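Local coordinates for protein aminofutalosine deaminase (Helicobacter pylori, PDB 7LKK) that deaminates aminofutalosine in the menaquinone pathway and probably also adenosine, as a metal-dependent hydrolase of the amidohydrolase family, at residues F222-E227 against F273-F278; A279-L284 against L313-E318; T298-N303 against V323-D328; F91-F96 against N303-G308. All coordinates share one frame; numbering follows the deposited sequence.

Contact 1 (F222-E227 against F273-F278); sequences FLESLE and FVHNQF. With MCF ((8R)-3-(5-S-methyl-5-thio-beta-D-ribofuranosyl)-3,6,7,8-tetrahydroimidazo[4,5-d][1,3]diazepin-8-ol), chain J.
Glu224 and His275 run side by side into the inhibitor pocket. Glu224 is fully stretched, CG anti to the backbone N (chi1 -172°), and lies along one face of the His275 imidazole: its CG is 3.8 Å from the ring centroid, a CH-pi contact, and the carboxylate is stacked on the ring with the planes only 13° apart. The opposite face of the imidazole rests on Val274 CG1. Glu224 OE2 sits above the ring, at a poor angle for a bond from His275 NE2; the polar ends of both side chains go to the inhibitor MCF: MCF N6 donates to Glu224 OE1 over 2.7 Å, and His275 NE2 donates to MCF O8 over 3.2 Å. The carboxylate lying on its face would be expected to favour a protonated imidazole, and the nearby iron to oppose it.

Behind this pair, Phe222 N donates to Val274 O (3.1 Å) in a parallel bridge. Phe273 turns its edge toward the face of the Phe222 ring, planes at 84° and centroids 5.5 Å apart, while Leu223 CG covers the opposite face. Asn276 uses ND2 to hold Phe273 O; its buried OD1 lies at the Phe222 ring edge with no polar partner. Farther on, Phe278 N donates to Leu223 O (3.1 Å), and the Phe278 ring slides flat under the Ser225–Leu226 peptide, with Leu226 CB 3.7 Å from Phe278 CE1. His275 ends strand 269-275 and Glu224 lies two residues past strand 218-222; side chains at the C-terminal ends of parallel strands form the active site of a TIM-barrel amidohydrolase.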
# COMPACT_ATOMS: atom_id res chain seq x y z
N PHE A 222 4.76 -22.07 6.17
CA PHE A 222 6.07 -22.64 5.87
C PHE A 222 7.10 -21.53 5.72
O PHE A 222 6.94 -20.64 4.88
CB PHE A 222 6.01 -23.49 4.59
CG PHE A 222 7.26 -24.28 4.34
CD1 PHE A 222 7.70 -25.20 5.27
CD2 PHE A 222 7.99 -24.09 3.18
CE1 PHE A 222 8.86 -25.92 5.05
CE2 PHE A 222 9.15 -24.81 2.96
CZ PHE A 222 9.58 -25.73 3.89
N LEU A 223 8.16 -21.61 6.53
CA LEU A 223 9.35 -20.75 6.42
C LEU A 223 8.97 -19.28 6.25
O LEU A 223 9.34 -18.61 5.28
CB LEU A 223 10.26 -21.25 5.30
CG LEU A 223 10.77 -22.68 5.51
CD1 LEU A 223 11.85 -23.07 4.51
CD2 LEU A 223 11.28 -22.87 6.94
N GLU A 224 8.22 -18.79 7.23
CA GLU A 224 7.72 -17.43 7.26
C GLU A 224 8.71 -16.44 7.86
O GLU A 224 8.53 -15.23 7.70
CB GLU A 224 6.41 -17.40 8.06
CG GLU A 224 5.65 -16.09 8.04
CD GLU A 224 4.37 -16.16 8.84
OE1 GLU A 224 4.11 -17.22 9.45
OE2 GLU A 224 3.62 -15.17 8.85
N SER A 225 9.77 -16.92 8.51
CA SER A 225 10.69 -16.02 9.20
C SER A 225 12.09 -16.60 9.16
O SER A 225 12.29 -17.79 8.92
CB SER A 225 10.26 -15.79 10.65
OG SER A 225 10.32 -16.99 11.40
N LEU A 226 13.07 -15.72 9.39
CA LEU A 226 14.44 -16.17 9.58
C LEU A 226 14.56 -17.01 10.85
O LEU A 226 15.34 -17.97 10.90
CB LEU A 226 15.39 -14.97 9.64
CG LEU A 226 16.86 -15.27 9.89
CD1 LEU A 226 17.40 -16.27 8.89
CD2 LEU A 226 17.68 -13.98 9.87
N GLU A 227 13.80 -16.66 11.89
CA GLU A 227 13.84 -17.42 13.13
C GLU A 227 13.43 -18.87 12.90
O GLU A 227 14.07 -19.79 13.42
CB GLU A 227 12.94 -16.76 14.18
CG GLU A 227 13.39 -15.38 14.62
CD GLU A 227 12.71 -14.25 13.86
OE1 GLU A 227 12.44 -14.43 12.65
OE2 GLU A 227 12.45 -13.19 14.46
N PHE A 273 0.84 -24.12 0.78
CA PHE A 273 2.00 -23.66 1.54
C PHE A 273 1.97 -22.14 1.57
O PHE A 273 2.05 -21.50 0.52
CB PHE A 273 3.30 -24.17 0.91
CG PHE A 273 3.62 -25.59 1.24
CD1 PHE A 273 3.01 -26.63 0.55
CD2 PHE A 273 4.52 -25.90 2.25
CE1 PHE A 273 3.30 -27.94 0.85
CE2 PHE A 273 4.81 -27.22 2.55
CZ PHE A 273 4.20 -28.24 1.85
N VAL A 274 1.85 -21.57 2.77
CA VAL A 274 1.64 -20.14 2.96
C VAL A 274 2.95 -19.47 3.33
O VAL A 274 3.75 -20.03 4.10
CB VAL A 274 0.56 -19.88 4.02
CG1 VAL A 274 0.24 -18.40 4.13
CG2 VAL A 274 -0.70 -20.68 3.70
N HIS A 275 3.18 -18.27 2.79
CA HIS A 275 4.30 -17.37 3.07
C HIS A 275 5.55 -17.77 2.27
O HIS A 275 5.75 -17.27 1.16
CB HIS A 275 4.58 -17.31 4.57
CG HIS A 275 3.40 -16.87 5.38
ND1 HIS A 275 2.74 -15.69 5.15
CD2 HIS A 275 2.75 -17.47 6.41
CE1 HIS A 275 1.74 -15.56 6.00
NE2 HIS A 275 1.73 -16.63 6.78
N ASN A 276 6.40 -18.63 2.83
CA ASN A 276 7.51 -19.28 2.14
C ASN A 276 8.67 -18.35 1.78
O ASN A 276 9.54 -18.75 1.00
CB ASN A 276 7.07 -19.98 0.85
CG ASN A 276 5.77 -20.75 1.01
OD1 ASN A 276 5.75 -21.85 1.56
ND2 ASN A 276 4.68 -20.18 0.49
N GLN A 277 8.73 -17.12 2.32
CA GLN A 277 9.75 -16.18 1.85
C GLN A 277 11.17 -16.64 2.17
O GLN A 277 12.11 -16.20 1.50
CB GLN A 277 9.54 -14.79 2.45
CG GLN A 277 8.11 -14.32 2.50
CD GLN A 277 7.48 -14.62 3.83
OE1 GLN A 277 7.03 -15.74 4.07
NE2 GLN A 277 7.45 -13.63 4.71
N PHE A 278 11.35 -17.49 3.18
CA PHE A 278 12.67 -17.98 3.55
C PHE A 278 12.92 -19.40 3.07
O PHE A 278 13.87 -20.04 3.53
CB PHE A 278 12.85 -17.87 5.06
CG PHE A 278 12.93 -16.46 5.55
CD1 PHE A 278 14.16 -15.83 5.71
CD2 PHE A 278 11.78 -15.74 5.82
CE1 PHE A 278 14.24 -14.52 6.15
CE2 PHE A 278 11.85 -14.43 6.26
CZ PHE A 278 13.08 -13.82 6.42
O8 MCF J . -0.37 -16.84 9.22
C8 MCF J . -0.33 -15.74 10.09
C7 MCF J . 1.07 -15.46 10.63
N6 MCF J . 1.82 -16.68 10.76
C5 MCF J . 1.23 -17.81 11.45
N4 MCF J . -0.11 -17.85 12.04
C10 MCF J . -1.21 -16.87 12.17
C9 MCF J . -1.36 -15.85 11.24
N1 MCF J . -2.42 -15.14 11.59
C2 MCF J . -2.96 -15.66 12.69
N3 MCF J . -2.22 -16.73 13.03
C1S MCF J . -2.52 -17.57 14.23
C2S MCF J . -2.39 -19.09 13.98
O2S MCF J . -3.54 -19.59 13.44
O4S MCF J . -1.66 -17.33 15.15
C4S MCF J . -1.60 -18.68 16.05
C3S MCF J . -2.18 -19.63 15.38
O3S MCF J . -3.51 -19.94 16.02
C5S MCF J . -0.14 -19.03 16.32
S5S MCF J . -0.01 -19.88 17.92
C6S MCF J . 1.56 -20.78 17.99
O HOH W 1 6.74 -12.98 7.79

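Contact 2 (A279-L284 against L313-E318); sequences ASLEAL and LERVRE
Arg315 gives the largest share of the buried surface, through both its aliphatic stem and its guanidinium. CG is anti to the backbone N and the chain stays extended as far as CD, then bends sharply at chi3 (-89°), which swings the guanidinium along the turn that leads into helix 281-291. There NH1 donates to Ala279 O over 2.9 Å, a weak bond because the hydrogen points well off the line (124°). Ser280 CA lies over one face of the guanidinium, toward its rim. The carbonyl so held stands just ahead of the N-cap, Ser280, whose OG accepts from Ala283 N at 3.2 Å.

Both segments belong to the helical outer layer of the TIM barrel: helix 281-291 follows strand 269-275, and helix 313-318 lies in the connection from strand 294-298 to strand 323-325, so the contact joins neighbours in that layer.

Leu281 reaches across with CD1, which sits 3.7 Å from Arg315 O and 3.9 Å from Glu318 CB. Its CG, anti to the backbone N, carries the branch toward helix 313-318, and the side chains of Leu281 and Glu318 cross at about a right angle near the surface. Leu284 works deeper. Its CB already faces the other helix, and CD1 meets the Arg315 stem crosswise, 4.0 Å from CG. Leu281 CD1 approaches the same Arg315 CG, at 4.2 Å. Leu284 CD1 also comes 4.2 Å from Val316 CG2. Leu284 and Val316 both continue inward onto Leu296 of strand 294-298.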
# COMPACT_ATOMS: atom_id res chain seq x y z
N ALA A 279 12.10 -19.90 2.15
CA ALA A 279 12.36 -21.17 1.50
C ALA A 279 13.36 -20.96 0.37
O ALA A 279 13.16 -20.10 -0.50
CB ALA A 279 11.07 -21.78 0.96
N SER A 280 14.45 -21.72 0.40
CA SER A 280 15.43 -21.65 -0.68
C SER A 280 14.83 -22.22 -1.97
O SER A 280 13.74 -22.78 -1.99
CB SER A 280 16.69 -22.42 -0.30
OG SER A 280 16.43 -23.82 -0.27
N LEU A 281 15.58 -22.05 -3.06
CA LEU A 281 15.14 -22.61 -4.34
C LEU A 281 15.03 -24.13 -4.26
O LEU A 281 14.09 -24.72 -4.80
CB LEU A 281 16.10 -22.19 -5.45
CG LEU A 281 15.74 -22.67 -6.86
CD1 LEU A 281 14.34 -22.20 -7.25
CD2 LEU A 281 16.77 -22.19 -7.88
N GLU A 282 15.98 -24.78 -3.59
CA GLU A 282 15.90 -26.23 -3.42
C GLU A 282 14.65 -26.62 -2.64
O GLU A 282 13.99 -27.60 -2.99
CB GLU A 282 17.16 -26.75 -2.72
CG GLU A 282 17.17 -28.26 -2.55
CD GLU A 282 18.14 -28.73 -1.48
OE1 GLU A 282 19.16 -28.05 -1.26
OE2 GLU A 282 17.86 -29.78 -0.85
N ALA A 283 14.32 -25.86 -1.60
CA ALA A 283 13.13 -26.17 -0.81
C ALA A 283 11.86 -26.02 -1.64
O ALA A 283 10.96 -26.86 -1.58
CB ALA A 283 13.07 -25.28 0.43
N LEU A 284 11.77 -24.94 -2.43
CA LEU A 284 10.60 -24.76 -3.29
C LEU A 284 10.52 -25.86 -4.34
O LEU A 284 9.43 -26.36 -4.65
CB LEU A 284 10.65 -23.39 -3.95
CG LEU A 284 10.40 -22.17 -3.06
CD1 LEU A 284 10.38 -20.89 -3.89
CD2 LEU A 284 9.11 -22.33 -2.27
N LEU A 313 9.45 -13.48 -5.98
CA LEU A 313 8.63 -14.03 -7.06
C LEU A 313 9.48 -14.66 -8.16
O LEU A 313 9.05 -15.63 -8.79
CB LEU A 313 7.74 -12.93 -7.65
CG LEU A 313 6.63 -12.42 -6.74
CD1 LEU A 313 5.83 -11.34 -7.43
CD2 LEU A 313 5.73 -13.56 -6.29
N GLU A 314 10.68 -14.12 -8.40
CA GLU A 314 11.58 -14.74 -9.36
C GLU A 314 11.97 -16.15 -8.91
O GLU A 314 11.99 -17.08 -9.71
CB GLU A 314 12.83 -13.88 -9.56
CG GLU A 314 12.60 -12.63 -10.39
CD GLU A 314 11.89 -11.53 -9.62
OE1 GLU A 314 12.04 -11.47 -8.38
OE2 GLU A 314 11.17 -10.73 -10.26
N ARG A 315 12.28 -16.30 -7.62
CA ARG A 315 12.57 -17.63 -7.08
C ARG A 315 11.39 -18.57 -7.25
O ARG A 315 11.57 -19.75 -7.60
CB ARG A 315 12.96 -17.51 -5.61
CG ARG A 315 13.60 -18.76 -5.03
CD ARG A 315 13.82 -18.59 -3.55
NE ARG A 315 15.12 -17.99 -3.25
CZ ARG A 315 15.49 -17.58 -2.05
NH1 ARG A 315 14.66 -17.69 -1.02
NH2 ARG A 315 16.69 -17.06 -1.87
N VAL A 316 10.18 -18.08 -7.00
CA VAL A 316 8.98 -18.90 -7.17
C VAL A 316 8.86 -19.35 -8.62
O VAL A 316 8.54 -20.52 -8.90
CB VAL A 316 7.73 -18.12 -6.71
CG1 VAL A 316 6.47 -18.83 -7.16
CG2 VAL A 316 7.75 -17.94 -5.20
N ARG A 317 9.13 -18.45 -9.56
CA ARG A 317 9.09 -18.80 -10.97
C ARG A 317 10.18 -19.81 -11.32
O ARG A 317 9.94 -20.76 -12.06
CB ARG A 317 9.23 -17.54 -11.82
CG ARG A 317 9.08 -17.74 -13.31
CD ARG A 317 8.89 -16.41 -14.02
NE ARG A 317 10.05 -15.53 -13.88
CZ ARG A 317 10.02 -14.21 -14.04
NH1 ARG A 317 8.88 -13.61 -14.35
NH2 ARG A 317 11.13 -13.50 -13.90
N GLU A 318 11.39 -19.61 -10.78
CA GLU A 318 12.49 -20.54 -11.04
C GLU A 318 12.18 -21.95 -10.55
O GLU A 318 12.65 -22.93 -11.14
CB GLU A 318 13.78 -20.01 -10.40
CG GLU A 318 14.28 -18.72 -11.04
CD GLU A 318 15.20 -17.93 -10.13
OE1 GLU A 318 15.59 -18.46 -9.06
OE2 GLU A 318 15.53 -16.78 -10.47

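Contact 3 (T298-N303 against V323-D328); sequences TCPFSN and VSVATD. With MCF ((8R)-3-(5-S-methyl-5-thio-beta-D-ribofuranosyl)-3,6,7,8-tetrahydroimidazo[4,5-d][1,3]diazepin-8-ol), chain J.
Asp328 binds the iron together with His79, His81 and His221, and its OD2 also comes within 3.2 Å of MCF C8, the carbon that carries the inhibitor hydroxyl. With chi1 at -135°, off a staggered position, the carboxylate faces the iron and MCF. Around it stand Ser302, whose OG is 3.0 Å from Asp328 OD2, and Cys299, whose SG packs 4.1 Å from Asp328 CB. Ser332 OG makes weak hydrogen bonds to both Ser302 OG and Asp328 OD2. Thr327 OG1 donates to Asp328 O over 2.9 Å, along a carbonyl lone pair, and a water accepts from Ser302 N while giving a weak bond to Thr327 O. A metal-binding aspartate just after the eighth barrel strand, here 323-325, is a hallmark of amidohydrolases. Farther out, this strand pairs in parallel with the end of strand 294-298: Thr298 N donates to Ser324 O at 2.8 Å, almost straight (171°), and Ala326 N to Thr298 O at 3.0 Å. On the Thr298–Val325 side, Thr298 CG2, in the crowded position between backbone N and carbonyl carbon, touches Val325 CG2 at 3.9 Å. Cys299 then takes the N-cap position of helix 300-305, and Pro300 sets CD against Val325 CG1 while also touching Phe345 of helix 338-348.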
# COMPACT_ATOMS: atom_id res chain seq x y z
N THR A 298 0.73 -16.30 -0.89
CA THR A 298 1.55 -15.17 -0.47
C THR A 298 0.68 -14.10 0.17
O THR A 298 -0.42 -13.81 -0.31
CB THR A 298 2.35 -14.60 -1.65
OG1 THR A 298 3.27 -13.61 -1.17
CG2 THR A 298 1.43 -13.99 -2.71
N CYS A 299 1.17 -13.53 1.27
CA CYS A 299 0.45 -12.50 2.03
C CYS A 299 1.38 -11.31 2.18
O CYS A 299 2.13 -11.21 3.16
CB CYS A 299 -0.00 -13.04 3.38
SG CYS A 299 -0.95 -14.59 3.31
N PRO A 300 1.35 -10.36 1.23
CA PRO A 300 2.36 -9.29 1.23
C PRO A 300 2.35 -8.40 2.46
O PRO A 300 3.43 -8.07 2.98
CB PRO A 300 2.03 -8.49 -0.05
CG PRO A 300 0.67 -8.92 -0.47
CD PRO A 300 0.49 -10.33 0.03
N PHE A 301 1.18 -7.98 2.95
CA PHE A 301 1.16 -7.06 4.08
C PHE A 301 1.59 -7.76 5.36
O PHE A 301 2.36 -7.20 6.16
CB PHE A 301 -0.22 -6.44 4.24
CG PHE A 301 -0.20 -5.05 4.83
CD1 PHE A 301 -0.18 -4.87 6.20
CD2 PHE A 301 -0.18 -3.94 4.01
CE1 PHE A 301 -0.15 -3.60 6.75
CE2 PHE A 301 -0.15 -2.66 4.55
CZ PHE A 301 -0.13 -2.49 5.92
N SER A 302 1.11 -8.99 5.59
CA SER A 302 1.54 -9.75 6.75
C SER A 302 3.05 -9.99 6.73
O SER A 302 3.72 -9.86 7.76
CB SER A 302 0.78 -11.08 6.81
OG SER A 302 1.34 -11.94 7.79
N ASN A 303 3.60 -10.34 5.56
CA ASN A 303 5.04 -10.56 5.45
C ASN A 303 5.82 -9.30 5.81
O ASN A 303 6.89 -9.39 6.44
CB ASN A 303 5.40 -11.01 4.04
CG ASN A 303 4.88 -12.39 3.70
OD1 ASN A 303 4.44 -13.14 4.58
ND2 ASN A 303 4.94 -12.75 2.42
N VAL A 323 1.70 -18.35 -7.56
CA VAL A 323 1.23 -17.88 -6.26
C VAL A 323 -0.23 -17.46 -6.34
O VAL A 323 -0.72 -17.03 -7.39
CB VAL A 323 2.09 -16.71 -5.73
CG1 VAL A 323 3.53 -17.15 -5.55
CG2 VAL A 323 2.00 -15.51 -6.66
N SER A 324 -0.92 -17.62 -5.22
CA SER A 324 -2.19 -16.97 -4.95
C SER A 324 -1.98 -15.93 -3.85
O SER A 324 -1.18 -16.13 -2.93
CB SER A 324 -3.26 -17.97 -4.52
OG SER A 324 -3.34 -19.06 -5.42
N VAL A 325 -2.71 -14.82 -3.95
CA VAL A 325 -2.55 -13.69 -3.03
C VAL A 325 -3.70 -13.70 -2.04
O VAL A 325 -4.87 -13.76 -2.43
CB VAL A 325 -2.49 -12.36 -3.80
CG1 VAL A 325 -2.26 -11.20 -2.83
CG2 VAL A 325 -1.40 -12.40 -4.86
N ALA A 326 -3.37 -13.63 -0.75
CA ALA A 326 -4.35 -13.68 0.32
C ALA A 326 -4.06 -12.59 1.36
O ALA A 326 -2.94 -12.10 1.48
CB ALA A 326 -4.37 -15.05 1.01
N THR A 327 -5.10 -12.24 2.11
CA THR A 327 -5.03 -11.14 3.07
C THR A 327 -4.44 -11.54 4.41
O THR A 327 -4.01 -10.66 5.17
CB THR A 327 -6.42 -10.56 3.32
OG1 THR A 327 -7.28 -11.58 3.86
CG2 THR A 327 -7.03 -10.03 2.03
N ASP A 328 -4.41 -12.84 4.72
CA ASP A 328 -4.19 -13.31 6.08
C ASP A 328 -5.29 -12.76 6.97
O ASP A 328 -6.35 -12.37 6.47
CB ASP A 328 -2.80 -12.92 6.59
CG ASP A 328 -2.08 -14.06 7.30
OD1 ASP A 328 -2.75 -15.05 7.66
OD2 ASP A 328 -0.86 -13.96 7.51
O8 MCF J . -0.37 -16.84 9.22
C8 MCF J . -0.33 -15.74 10.09
C7 MCF J . 1.07 -15.46 10.63
N6 MCF J . 1.82 -16.68 10.76
C5 MCF J . 1.23 -17.81 11.45
N4 MCF J . -0.11 -17.85 12.04
C10 MCF J . -1.21 -16.87 12.17
C9 MCF J . -1.36 -15.85 11.24
N1 MCF J . -2.42 -15.14 11.59
C2 MCF J . -2.96 -15.66 12.69
N3 MCF J . -2.22 -16.73 13.03
C1S MCF J . -2.52 -17.57 14.23
C2S MCF J . -2.39 -19.09 13.98
O2S MCF J . -3.54 -19.59 13.44
O4S MCF J . -1.66 -17.33 15.15
C4S MCF J . -1.60 -18.68 16.05
C3S MCF J . -2.18 -19.63 15.38
O3S MCF J . -3.51 -19.94 16.02
C5S MCF J . -0.14 -19.03 16.32
S5S MCF J . -0.01 -19.88 17.92
C6S MCF J . 1.56 -20.78 17.99
O HOH W 2 -1.10 -10.10 4.20

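Contact 4 (F91-F96 against N303-G308); sequences FDYGSF and NRLLSG. With EDO (1,2-ethanediol), chain I.
The loop that follows the first barrel strand closes here over the C-terminal end of helix 300-305, beside the inhibitor pocket to which Leu306 belongs. One strong bond fixes the two backbones: Gly94 N donates to Leu305 O at 2.8 Å, practically straight at 178° and nearly along the C=O axis. Leu305 O lies at the end of its helix, and the bond gives it a partner from the loop. The next carbonyl, Leu306 O, comes 3.1 Å from Ser95 CA but is poorly angled for the N-H groups of Ser95 and Phe96.

Side chains flank the bond. Leu305 crosses the Tyr93 ring obliquely and sets CD1 over its centre, 3.8 Å from the centroid, a CH-pi contact; Leu305 CB lies 3.7 Å from Tyr93 CD1 over the same face. Phe91 O stands over the opposite face, and Tyr93 OH gives a weak hydrogen bond with Ser331 O. Leu306, with chi1 at -92°, spreads its two methyls between aromatic rings: CD1 is 4.1 Å from Tyr93 CD1, CD2 is 3.7 Å from Phe96 CD1. Phe96, its CG anti to the backbone N, begins helix 96-106, for which Ser95 is the N-cap, its OG bound to Gly98 N.

From the second subunit, Gln400 holds Tyr93 O and Leu407 packs on Leu305. The chemistry is one directional backbone bond plus apolar contact, which is consistent with loop and helix end being held together next to the pocket that Leu306 lines.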
# COMPACT_ATOMS: atom_id res chain seq x y z
N PHE A 91 -0.99 -6.86 18.86
CA PHE A 91 0.21 -7.63 18.55
C PHE A 91 1.31 -6.70 18.05
O PHE A 91 1.04 -5.70 17.39
CB PHE A 91 -0.08 -8.72 17.51
CG PHE A 91 -1.22 -9.63 17.87
CD1 PHE A 91 -1.44 -10.01 19.18
CD2 PHE A 91 -2.07 -10.12 16.89
CE1 PHE A 91 -2.49 -10.85 19.51
CE2 PHE A 91 -3.12 -10.96 17.21
CZ PHE A 91 -3.33 -11.33 18.53
N ASP A 92 2.55 -7.05 18.38
CA ASP A 92 3.70 -6.27 17.96
C ASP A 92 4.07 -6.58 16.51
O ASP A 92 3.93 -7.71 16.04
CB ASP A 92 4.91 -6.55 18.86
CG ASP A 92 4.71 -6.05 20.28
OD1 ASP A 92 3.77 -5.27 20.52
OD2 ASP A 92 5.51 -6.45 21.15
N TYR A 93 4.55 -5.55 15.81
CA TYR A 93 5.03 -5.69 14.45
C TYR A 93 6.49 -5.25 14.37
O TYR A 93 7.01 -4.61 15.29
CB TYR A 93 4.17 -4.87 13.47
CG TYR A 93 2.74 -5.34 13.38
CD1 TYR A 93 2.43 -6.68 13.25
CD2 TYR A 93 1.69 -4.43 13.45
CE1 TYR A 93 1.12 -7.12 13.18
CE2 TYR A 93 0.37 -4.85 13.37
CZ TYR A 93 0.10 -6.20 13.24
OH TYR A 93 -1.21 -6.62 13.16
N GLY A 94 7.14 -5.61 13.27
CA GLY A 94 8.54 -5.29 13.06
C GLY A 94 9.47 -6.48 13.15
O GLY A 94 10.63 -6.37 12.75
N SER A 95 8.99 -7.61 13.68
CA SER A 95 9.74 -8.85 13.72
C SER A 95 8.74 -9.98 13.89
O SER A 95 7.66 -9.79 14.45
CB SER A 95 10.77 -8.86 14.86
OG SER A 95 10.12 -8.82 16.12
N PHE A 96 9.10 -11.16 13.39
CA PHE A 96 8.22 -12.31 13.59
C PHE A 96 8.25 -12.77 15.04
O PHE A 96 7.20 -13.07 15.62
CB PHE A 96 8.61 -13.46 12.66
CG PHE A 96 7.77 -14.69 12.86
CD1 PHE A 96 6.56 -14.83 12.19
CD2 PHE A 96 8.17 -15.69 13.74
CE1 PHE A 96 5.78 -15.95 12.38
CE2 PHE A 96 7.39 -16.81 13.93
CZ PHE A 96 6.19 -16.94 13.25
N ASN A 303 3.60 -10.34 5.56
CA ASN A 303 5.04 -10.56 5.45
C ASN A 303 5.82 -9.30 5.81
O ASN A 303 6.89 -9.39 6.44
CB ASN A 303 5.40 -11.01 4.04
CG ASN A 303 4.88 -12.39 3.70
OD1 ASN A 303 4.44 -13.14 4.58
ND2 ASN A 303 4.94 -12.75 2.42
N ARG A 304 5.32 -8.13 5.41
CA ARG A 304 6.01 -6.88 5.73
C ARG A 304 5.94 -6.57 7.22
O ARG A 304 6.90 -6.05 7.79
CB ARG A 304 5.41 -5.73 4.92
CG ARG A 304 6.17 -4.42 5.07
CD ARG A 304 7.59 -4.55 4.54
NE ARG A 304 8.40 -3.35 4.80
CZ ARG A 304 9.35 -3.28 5.72
NH1 ARG A 304 9.62 -4.32 6.49
NH2 ARG A 304 10.03 -2.15 5.88
N LEU A 305 4.81 -6.88 7.86
CA LEU A 305 4.64 -6.54 9.27
C LEU A 305 5.40 -7.49 10.19
O LEU A 305 5.78 -7.09 11.29
CB LEU A 305 3.16 -6.54 9.64
CG LEU A 305 2.25 -5.50 8.99
CD1 LEU A 305 0.85 -5.59 9.58
CD2 LEU A 305 2.82 -4.10 9.17
N LEU A 306 5.62 -8.73 9.76
CA LEU A 306 6.25 -9.71 10.63
C LEU A 306 7.75 -9.80 10.34
O LEU A 306 8.53 -9.02 10.88
CB LEU A 306 5.59 -11.08 10.46
CG LEU A 306 4.44 -11.41 11.42
CD1 LEU A 306 3.42 -10.28 11.49
CD2 LEU A 306 3.75 -12.72 11.03
N SER A 307 8.15 -10.73 9.46
CA SER A 307 9.56 -10.88 9.16
C SER A 307 10.13 -9.66 8.45
O SER A 307 11.32 -9.37 8.57
CB SER A 307 9.79 -12.13 8.30
OG SER A 307 9.46 -11.87 6.95
N GLY A 308 9.30 -8.94 7.70
CA GLY A 308 9.76 -7.82 6.91
C GLY A 308 10.36 -8.17 5.57
O GLY A 308 10.86 -7.28 4.88
C1 EDO I . 14.15 -7.52 7.63
O1 EDO I . 13.19 -6.74 8.35
C2 EDO I . 15.46 -6.74 7.48
O2 EDO I . 16.16 -6.72 8.73

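Contacts 1, 3 and 4 converge on the inhibitor and iron, their centres 12 to 13 Å apart. Contacts 1 and 3 meet where His275 CE1 lies 3.4 Å from Asp328 OD2, and His275 ND1 comes 3.1 Å from Asn303 OD1, a weak hydrogen bond to the residue that contacts 3 and 4 share. Contact 4 reaches contact 1 through Leu306 CD2, 3.3 Å from Glu224 OE2. Contact 2 lies on the outer layer, its centre about 22 Å from that of contact 4, with no touch between them. It joins contact 1 through Ala279 CA, 3.6 Å from Leu223 CD1, and contact 3 through Val316 CG1, 3.7 Å from Val323 CG1.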